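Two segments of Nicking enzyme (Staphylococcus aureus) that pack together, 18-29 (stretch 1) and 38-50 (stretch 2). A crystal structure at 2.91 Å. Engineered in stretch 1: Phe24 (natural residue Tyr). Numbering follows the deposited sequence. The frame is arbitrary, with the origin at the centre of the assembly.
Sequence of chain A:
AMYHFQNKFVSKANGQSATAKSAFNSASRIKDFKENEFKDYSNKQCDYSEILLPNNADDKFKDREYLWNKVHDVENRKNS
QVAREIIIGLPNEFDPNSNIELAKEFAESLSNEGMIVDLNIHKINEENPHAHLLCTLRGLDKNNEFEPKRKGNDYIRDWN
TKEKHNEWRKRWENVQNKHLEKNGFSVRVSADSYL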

ATOM      1  N   ALA A  18       5.144   8.166  -7.872  1.00 68.54           N
ATOM      2  CA  ALA A  18       5.037   6.772  -7.462  1.00 66.13           C
ATOM      3  C   ALA A  18       6.418   6.137  -7.367  1.00 66.73           C
ATOM      4  O   ALA A  18       6.660   5.277  -6.521  1.00 72.58           O
ATOM      5  CB  ALA A  18       4.161   6.002  -8.433  1.00 70.70           C
ATOM      6  N   THR A  19       7.322   6.564  -8.245  1.00 59.23           N
ATOM      7  CA  THR A  19       8.688   6.054  -8.246  1.00 73.88           C
ATOM      8  C   THR A  19       9.467   6.591  -7.052  1.00 71.53           C
ATOM      9  O   THR A  19      10.313   5.900  -6.489  1.00 66.02           O
ATOM     10  CB  THR A  19       9.432   6.421  -9.542  1.00 72.97           C
ATOM     11  OG1 THR A  19       9.328   7.832  -9.771  1.00 75.50           O
ATOM     12  CG2 THR A  19       8.837   5.675 -10.724  1.00 60.17           C
ATOM     13  N   ALA A  20       9.174   7.830  -6.672  1.00 65.70           N
ATOM     14  CA  ALA A  20       9.816   8.447  -5.517  1.00 67.15           C
ATOM     15  C   ALA A  20       9.345   7.800  -4.218  1.00 74.87           C
ATOM     16  O   ALA A  20      10.153   7.480  -3.347  1.00 80.20           O
ATOM     17  CB  ALA A  20       9.548   9.940  -5.496  1.00 75.12           C
ATOM     18  N   LYS A  21       8.033   7.615  -4.093  1.00 68.33           N
ATOM     19  CA  LYS A  21       7.449   7.001  -2.904  1.00 66.97           C
ATOM     20  C   LYS A  21       7.881   5.549  -2.730  1.00 69.78           C
ATOM     21  O   LYS A  21       8.211   5.123  -1.623  1.00 73.66           O
ATOM     22  CB  LYS A  21       5.923   7.093  -2.941  1.00 67.43           C
ATOM     23  CG  LYS A  21       5.366   8.335  -2.273  1.00 76.04           C
ATOM     24  CD  LYS A  21       5.644   8.320  -0.778  1.00 63.65           C
ATOM     25  CE  LYS A  21       5.242   9.635  -0.133  1.00 72.49           C
ATOM     26  NZ  LYS A  21       3.823   9.977  -0.419  1.00 73.73           N
ATOM     27  N   SER A  22       7.878   4.793  -3.824  1.00 65.41           N
ATOM     28  CA  SER A  22       8.267   3.389  -3.779  1.00 64.64           C
ATOM     29  C   SER A  22       9.734   3.237  -3.400  1.00 72.90           C
ATOM     30  O   SER A  22      10.117   2.267  -2.750  1.00 75.55           O
ATOM     31  CB  SER A  22       8.002   2.710  -5.122  1.00 66.02           C
ATOM     32  OG  SER A  22       8.715   3.350  -6.164  1.00 84.80           O
ATOM     33  N   ALA A  23      10.550   4.203  -3.808  1.00 69.49           N
ATOM     34  CA  ALA A  23      11.971   4.193  -3.484  1.00 75.08           C
ATOM     35  C   ALA A  23      12.202   4.657  -2.051  1.00 69.84           C
ATOM     36  O   ALA A  23      13.045   4.112  -1.339  1.00 76.07           O
ATOM     37  CB  ALA A  23      12.741   5.069  -4.455  1.00 79.16           C
ATOM     38  N   PHE A  24      11.448   5.670  -1.637  1.00 70.82           N
ATOM     39  CA  PHE A  24      11.573   6.223  -0.295  1.00 73.54           C
ATOM     40  C   PHE A  24      11.131   5.220   0.765  1.00 73.82           C
ATOM     41  O   PHE A  24      11.722   5.140   1.843  1.00 76.61           O
ATOM     42  CB  PHE A  24      10.753   7.509  -0.177  1.00 66.41           C
ATOM     43  CG  PHE A  24      10.844   8.169   1.170  1.00 84.75           C
ATOM     44  CD1 PHE A  24      11.905   9.001   1.478  1.00 84.95           C
ATOM     45  CD2 PHE A  24       9.860   7.967   2.124  1.00 82.91           C
ATOM     46  CE1 PHE A  24      11.990   9.614   2.715  1.00 80.45           C
ATOM     47  CE2 PHE A  24       9.938   8.577   3.364  1.00 70.86           C
ATOM     48  CZ  PHE A  24      11.005   9.402   3.658  1.00 63.39           C
ATOM     49  N   ASN A  25      10.089   4.456   0.454  1.00 69.30           N
ATOM     50  CA  ASN A  25       9.531   3.504   1.406  1.00 73.31           C
ATOM     51  C   ASN A  25      10.284   2.178   1.442  1.00 75.07           C
ATOM     52  O   ASN A  25      10.394   1.550   2.494  1.00 86.09           O
ATOM     53  CB  ASN A  25       8.048   3.262   1.114  1.00 71.34           C
ATOM     54  CG  ASN A  25       7.200   4.499   1.335  1.00 60.73           C
ATOM     55  OD1 ASN A  25       7.719   5.587   1.585  1.00 65.57           O
ATOM     56  ND2 ASN A  25       5.885   4.339   1.236  1.00 54.51           N
ATOM     57  N   SER A  26      10.798   1.755   0.292  1.00 66.91           N
ATOM     58  CA  SER A  26      11.502   0.481   0.196  1.00 71.94           C
ATOM     59  C   SER A  26      13.005   0.643   0.382  1.00 71.77           C
ATOM     60  O   SER A  26      13.741  -0.346   0.398  1.00 65.25           O
ATOM     61  CB  SER A  26      11.221  -0.191  -1.149  1.00 79.89           C
ATOM     62  OG  SER A  26      11.629   0.635  -2.225  1.00 72.06           O
ATOM     63  N   ALA A  27      13.447   1.890   0.524  1.00 73.49           N
ATOM     64  CA  ALA A  27      14.866   2.212   0.666  1.00 84.17           C
ATOM     65  C   ALA A  27      15.691   1.615  -0.471  1.00 83.80           C
ATOM     66  O   ALA A  27      16.691   0.937  -0.236  1.00 84.28           O
ATOM     67  CB  ALA A  27      15.395   1.744   2.018  1.00 72.69           C
ATOM     68  N   SER A  28      15.260   1.874  -1.702  1.00 74.51           N
ATOM     69  CA  SER A  28      15.922   1.317  -2.875  1.00 82.17           C
ATOM     70  C   SER A  28      16.115   2.369  -3.962  1.00 88.17           C
ATOM     71  O   SER A  28      15.624   3.492  -3.848  1.00 85.82           O
ATOM     72  CB  SER A  28      15.123   0.134  -3.425  1.00 74.81           C
ATOM     73  OG  SER A  28      13.801   0.520  -3.757  1.00 66.71           O
ATOM     74  N   ARG A  29      16.834   1.996  -5.018  1.00 92.85           N
ATOM     75  CA  ARG A  29      17.086   2.897  -6.136  1.00 82.68           C
ATOM     76  C   ARG A  29      16.245   2.490  -7.344  1.00 75.20           C
ATOM     77  O   ARG A  29      16.416   1.401  -7.893  1.00 74.17           O
ATOM     78  CB  ARG A  29      18.574   2.897  -6.497  1.00 92.06           C
ATOM     79  CG  ARG A  29      19.006   4.073  -7.357  1.00101.80           C
ATOM     80  CD  ARG A  29      20.521   4.161  -7.451  1.00102.91           C
ATOM     81  NE  ARG A  29      21.051   3.418  -8.588  1.00 93.03           N
ATOM     82  CZ  ARG A  29      21.477   3.984  -9.713  1.00103.80           C
ATOM     83  NH1 ARG A  29      21.441   5.303  -9.849  1.00 98.86           N
ATOM     84  NH2 ARG A  29      21.945   3.231 -10.699  1.00111.82           N
ATOM     85  N   PHE A  38      17.049   9.145 -11.428  1.00 88.80           N
ATOM     86  CA  PHE A  38      17.181   7.985 -10.560  1.00 76.96           C
ATOM     87  C   PHE A  38      16.724   8.325  -9.152  1.00 85.70           C
ATOM     88  O   PHE A  38      17.390   9.072  -8.437  1.00 93.58           O
ATOM     89  CB  PHE A  38      18.623   7.479 -10.534  1.00 85.40           C
ATOM     90  CG  PHE A  38      18.908   6.412 -11.550  1.00 97.41           C
ATOM     91  CD1 PHE A  38      18.583   5.092 -11.293  1.00 94.12           C
ATOM     92  CD2 PHE A  38      19.502   6.726 -12.761  1.00 88.20           C
ATOM     93  CE1 PHE A  38      18.844   4.105 -12.224  1.00 97.17           C
ATOM     94  CE2 PHE A  38      19.765   5.744 -13.696  1.00 86.76           C
ATOM     95  CZ  PHE A  38      19.435   4.432 -13.427  1.00 80.46           C
ATOM     96  N   LYS A  39      15.579   7.777  -8.761  1.00 89.98           N
ATOM     97  CA  LYS A  39      15.060   7.975  -7.417  1.00 77.59           C
ATOM     98  C   LYS A  39      15.835   7.095  -6.447  1.00 79.51           C
ATOM     99  O   LYS A  39      15.474   5.941  -6.215  1.00 90.18           O
ATOM    100  CB  LYS A  39      13.572   7.633  -7.366  1.00 75.05           C
ATOM    101  CG  LYS A  39      12.756   8.269  -8.478  1.00 74.93           C
ATOM    102  CD  LYS A  39      12.830   9.786  -8.420  1.00 72.91           C
ATOM    103  CE  LYS A  39      12.055  10.412  -9.568  1.00 77.57           C
ATOM    104  NZ  LYS A  39      12.117  11.900  -9.537  1.00 82.87           N
ATOM    105  N   ASP A  40      16.907   7.644  -5.886  1.00 79.65           N
ATOM    106  CA  ASP A  40      17.784   6.876  -5.012  1.00 88.30           C
ATOM    107  C   ASP A  40      17.581   7.228  -3.543  1.00 91.20           C
ATOM    108  O   ASP A  40      18.098   8.235  -3.059  1.00 83.88           O
ATOM    109  CB  ASP A  40      19.246   7.087  -5.407  1.00 79.74           C
ATOM    110  CG  ASP A  40      20.189   6.162  -4.663  1.00 90.65           C
ATOM    111  OD1 ASP A  40      19.732   5.104  -4.180  1.00 92.39           O
ATOM    112  OD2 ASP A  40      21.390   6.491  -4.562  1.00 89.44           O
ATOM    113  N   TYR A  41      16.825   6.390  -2.841  1.00 87.07           N
ATOM    114  CA  TYR A  41      16.624   6.551  -1.407  1.00 79.05           C
ATOM    115  C   TYR A  41      17.146   5.327  -0.670  1.00 83.18           C
ATOM    116  O   TYR A  41      16.608   4.940   0.366  1.00 89.86           O
ATOM    117  CB  TYR A  41      15.144   6.756  -1.087  1.00 72.05           C
ATOM    118  CG  TYR A  41      14.568   8.045  -1.624  1.00 73.30           C
ATOM    119  CD1 TYR A  41      14.631   9.217  -0.883  1.00 76.69           C
ATOM    120  CD2 TYR A  41      13.954   8.089  -2.869  1.00 76.94           C
ATOM    121  CE1 TYR A  41      14.103  10.399  -1.367  1.00 81.91           C
ATOM    122  CE2 TYR A  41      13.422   9.266  -3.362  1.00 72.84           C
ATOM    123  CZ  TYR A  41      13.499  10.416  -2.608  1.00 81.82           C
ATOM    124  OH  TYR A  41      12.972  11.591  -3.097  1.00 74.22           O
ATOM    125  N   SER A  42      18.202   4.724  -1.207  1.00 88.31           N
ATOM    126  CA  SER A  42      18.780   3.516  -0.628  1.00 91.11           C
ATOM    127  C   SER A  42      19.472   3.780   0.708  1.00 88.22           C
ATOM    128  O   SER A  42      19.841   2.845   1.419  1.00 90.53           O
ATOM    129  CB  SER A  42      19.759   2.870  -1.611  1.00 88.68           C
ATOM    130  OG  SER A  42      20.759   3.788  -2.014  1.00 90.10           O
ATOM    131  N   ASN A  43      19.646   5.055   1.043  1.00 83.53           N
ATOM    132  CA  ASN A  43      20.240   5.434   2.319  1.00 94.60           C
ATOM    133  C   ASN A  43      19.190   5.601   3.415  1.00 99.22           C
ATOM    134  O   ASN A  43      19.480   6.113   4.497  1.00 86.30           O
ATOM    135  CB  ASN A  43      21.068   6.713   2.172  1.00 84.03           C
ATOM    136  CG  ASN A  43      20.259   7.873   1.629  1.00 89.58           C
ATOM    137  OD1 ASN A  43      19.381   7.694   0.785  1.00 92.49           O
ATOM    138  ND2 ASN A  43      20.552   9.076   2.112  1.00 95.13           N
ATOM    139  N   LYS A  44      17.968   5.163   3.124  1.00 93.49           N
ATOM    140  CA  LYS A  44      16.878   5.220   4.091  1.00 78.20           C
ATOM    141  C   LYS A  44      16.727   3.876   4.790  1.00 91.33           C
ATOM    142  O   LYS A  44      17.476   2.939   4.513  1.00 88.35           O
ATOM    143  CB  LYS A  44      15.569   5.607   3.402  1.00 74.49           C
ATOM    144  CG  LYS A  44      15.574   7.003   2.802  1.00 76.66           C
ATOM    145  CD  LYS A  44      15.717   8.063   3.881  1.00 70.93           C
ATOM    146  CE  LYS A  44      15.647   9.462   3.292  1.00 74.87           C
ATOM    147  NZ  LYS A  44      15.742  10.513   4.345  1.00 82.84           N
ATOM    148  N   GLN A  45      15.757   3.781   5.693  1.00 91.43           N
ATOM    149  CA  GLN A  45      15.549   2.552   6.450  1.00 81.53           C
ATOM    150  C   GLN A  45      14.313   1.781   5.987  1.00 75.54           C
ATOM    151  O   GLN A  45      13.281   2.369   5.663  1.00 68.22           O
ATOM    152  CB  GLN A  45      15.481   2.845   7.953  1.00 88.98           C
ATOM    153  CG  GLN A  45      14.281   3.672   8.392  1.00 91.11           C
ATOM    154  CD  GLN A  45      13.094   2.817   8.792  1.00 83.19           C
ATOM    155  OE1 GLN A  45      13.219   1.606   8.978  1.00 75.38           O
ATOM    156  NE2 GLN A  45      11.931   3.444   8.926  1.00 70.93           N
ATOM    157  N   CYS A  46      14.437   0.458   5.954  1.00 67.39           N
ATOM    158  CA  CYS A  46      13.341  -0.422   5.567  1.00 67.67           C
ATOM    159  C   CYS A  46      13.663  -1.843   6.005  1.00 74.53           C
ATOM    160  O   CYS A  46      14.685  -2.402   5.609  1.00 87.43           O
ATOM    161  CB  CYS A  46      13.118  -0.382   4.055  1.00 72.87           C
ATOM    162  SG  CYS A  46      11.734  -1.395   3.483  1.00 77.37           S
ATOM    163  N   ASP A  47      12.790  -2.423   6.822  1.00 75.88           N
ATOM    164  CA  ASP A  47      13.052  -3.737   7.400  1.00 77.70           C
ATOM    165  C   ASP A  47      12.369  -4.878   6.645  1.00 63.18           C
ATOM    166  O   ASP A  47      12.773  -6.035   6.762  1.00 57.10           O
ATOM    167  CB  ASP A  47      12.653  -3.755   8.879  1.00 69.23           C
ATOM    168  CG  ASP A  47      13.333  -2.658   9.676  1.00 75.85           C
ATOM    169  OD1 ASP A  47      14.518  -2.825  10.033  1.00 84.60           O
ATOM    170  OD2 ASP A  47      12.680  -1.629   9.947  1.00 71.16           O
ATOM    171  N   TYR A  48      11.339  -4.551   5.873  1.00 67.64           N
ATOM    172  CA  TYR A  48      10.663  -5.557   5.059  1.00 72.16           C
ATOM    173  C   TYR A  48       9.980  -4.934   3.845  1.00 76.22           C
ATOM    174  O   TYR A  48       9.312  -3.906   3.956  1.00 66.37           O
ATOM    175  CB  TYR A  48       9.643  -6.333   5.895  1.00 69.38           C
ATOM    176  CG  TYR A  48       9.038  -7.517   5.177  1.00 66.42           C
ATOM    177  CD1 TYR A  48       9.680  -8.748   5.167  1.00 64.02           C
ATOM    178  CD2 TYR A  48       7.824  -7.407   4.512  1.00 70.79           C
ATOM    179  CE1 TYR A  48       9.132  -9.836   4.513  1.00 68.89           C
ATOM    180  CE2 TYR A  48       7.267  -8.491   3.856  1.00 67.72           C
ATOM    181  CZ  TYR A  48       7.926  -9.701   3.859  1.00 65.73           C
ATOM    182  OH  TYR A  48       7.377 -10.783   3.209  1.00 68.48           O
ATOM    183  N   SER A  49      10.156  -5.563   2.688  1.00 73.40           N
ATOM    184  CA  SER A  49       9.535  -5.093   1.456  1.00 64.06           C
ATOM    185  C   SER A  49       8.984  -6.254   0.644  1.00 63.78           C
ATOM    186  O   SER A  49       9.626  -7.296   0.516  1.00 67.46           O
ATOM    187  CB  SER A  49      10.534  -4.296   0.616  1.00 60.01           C
ATOM    188  OG  SER A  49      10.882  -3.082   1.254  1.00 78.09           O
ATOM    189  N   GLU A  50       7.790  -6.064   0.093  1.00 65.09           N
ATOM    190  CA  GLU A  50       7.160  -7.085  -0.734  1.00 74.43           C
ATOM    191  C   GLU A  50       6.072  -6.477  -1.611  1.00 69.35           C
ATOM    192  O   GLU A  50       5.385  -5.540  -1.205  1.00 66.29           O
ATOM    193  CB  GLU A  50       6.563  -8.189   0.143  1.00 68.64           C
ATOM    194  CG  GLU A  50       6.001  -9.366  -0.638  1.00 71.64           C
ATOM    195  CD  GLU A  50       5.250 -10.343   0.242  1.00 73.07           C
ATOM    196  OE1 GLU A  50       5.147 -10.088   1.460  1.00 84.91           O
ATOM    197  OE2 GLU A  50       4.760 -11.364  -0.283  1.00 73.85           O
TER

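Tyr41 lies at the apolar centre of this contact. Its CA-to-CB bond points toward the helix of stretch 1, and its ring settles against Ala20, Ala23 and Phe24. Ala23 CB meets Tyr41 CD2 at 3.6 Å, near the plane of the ring and at its edge. Ala23 CB is also 3.4 Å from Lys39 O, so the helix and the strand are in close contact here. Phe24, an engineered residue that replaces the natural Tyr, covers one face of the Tyr41 ring. Its CB sits 4.2 Å from the centroid of the Tyr41 ring, almost on the ring normal, so a CH-pi contact forms. The two rings themselves make an offset edge-to-face pair, with centroids 5.5 Å apart and planes at 83°. The edge of Phe24 is directed to the face of Tyr41.

Around this centre the helix and the strand 38-40 run in roughly the same direction, at 27°, with their axes 7.8 Å apart at closest approach. The CA-to-CB bond of Lys39 points toward the helix, and its aliphatic part packs there: Lys39 CG is 3.7 Å from Thr19 OG1. The chain of Lys44 also lends carbon to the contact, with Lys44 CE 3.7 Å from Phe24 CE1.

Ala27 leaves the helical conformation with positive phi. Its CB packs against Cys46 CB at 3.7 Å. Its backbone meets the type I turn from Tyr41 to Lys44, which is closed by Lys44 N bonding to Tyr41 O at 3.1 Å. Two CA-H...O contacts join the two stretches here: Ala27 CA to Tyr41 O and Ser42 CA to Ala27 O, both 3.3 Å.

Beyond Ala27 stretch 1 turns back along the strand. One hydrogen bond links the stretches, from Tyr41 N to Ser28 O, at 3.3 Å and 162°. Next to it, Arg29 and Asp40 form an antiparallel, non-hydrogen-bonded bridge pair, with CA atoms 4.2 Å apart. Arg29 CA approaches Lys39 O at 3.4 Å in a further CA-H...O contact.

The polar edge is exposed. Arg29 and Asp40 share one face of the sheet, where Arg29 CB lies 3.4 Å from Asp40 OD1. The Arg29 guanidinium lies flat on the Phe38 ring, with planes at 12° and centres 3.9 Å apart. This places a positive charge over the electron-rich ring face, a cation-pi interaction. Asp40 OD1 instead accepts a hydrogen bond from Ser42 OG at 2.7 Å, within stretch 2. It also takes a weak one from Ser42 N at 3.4 Å.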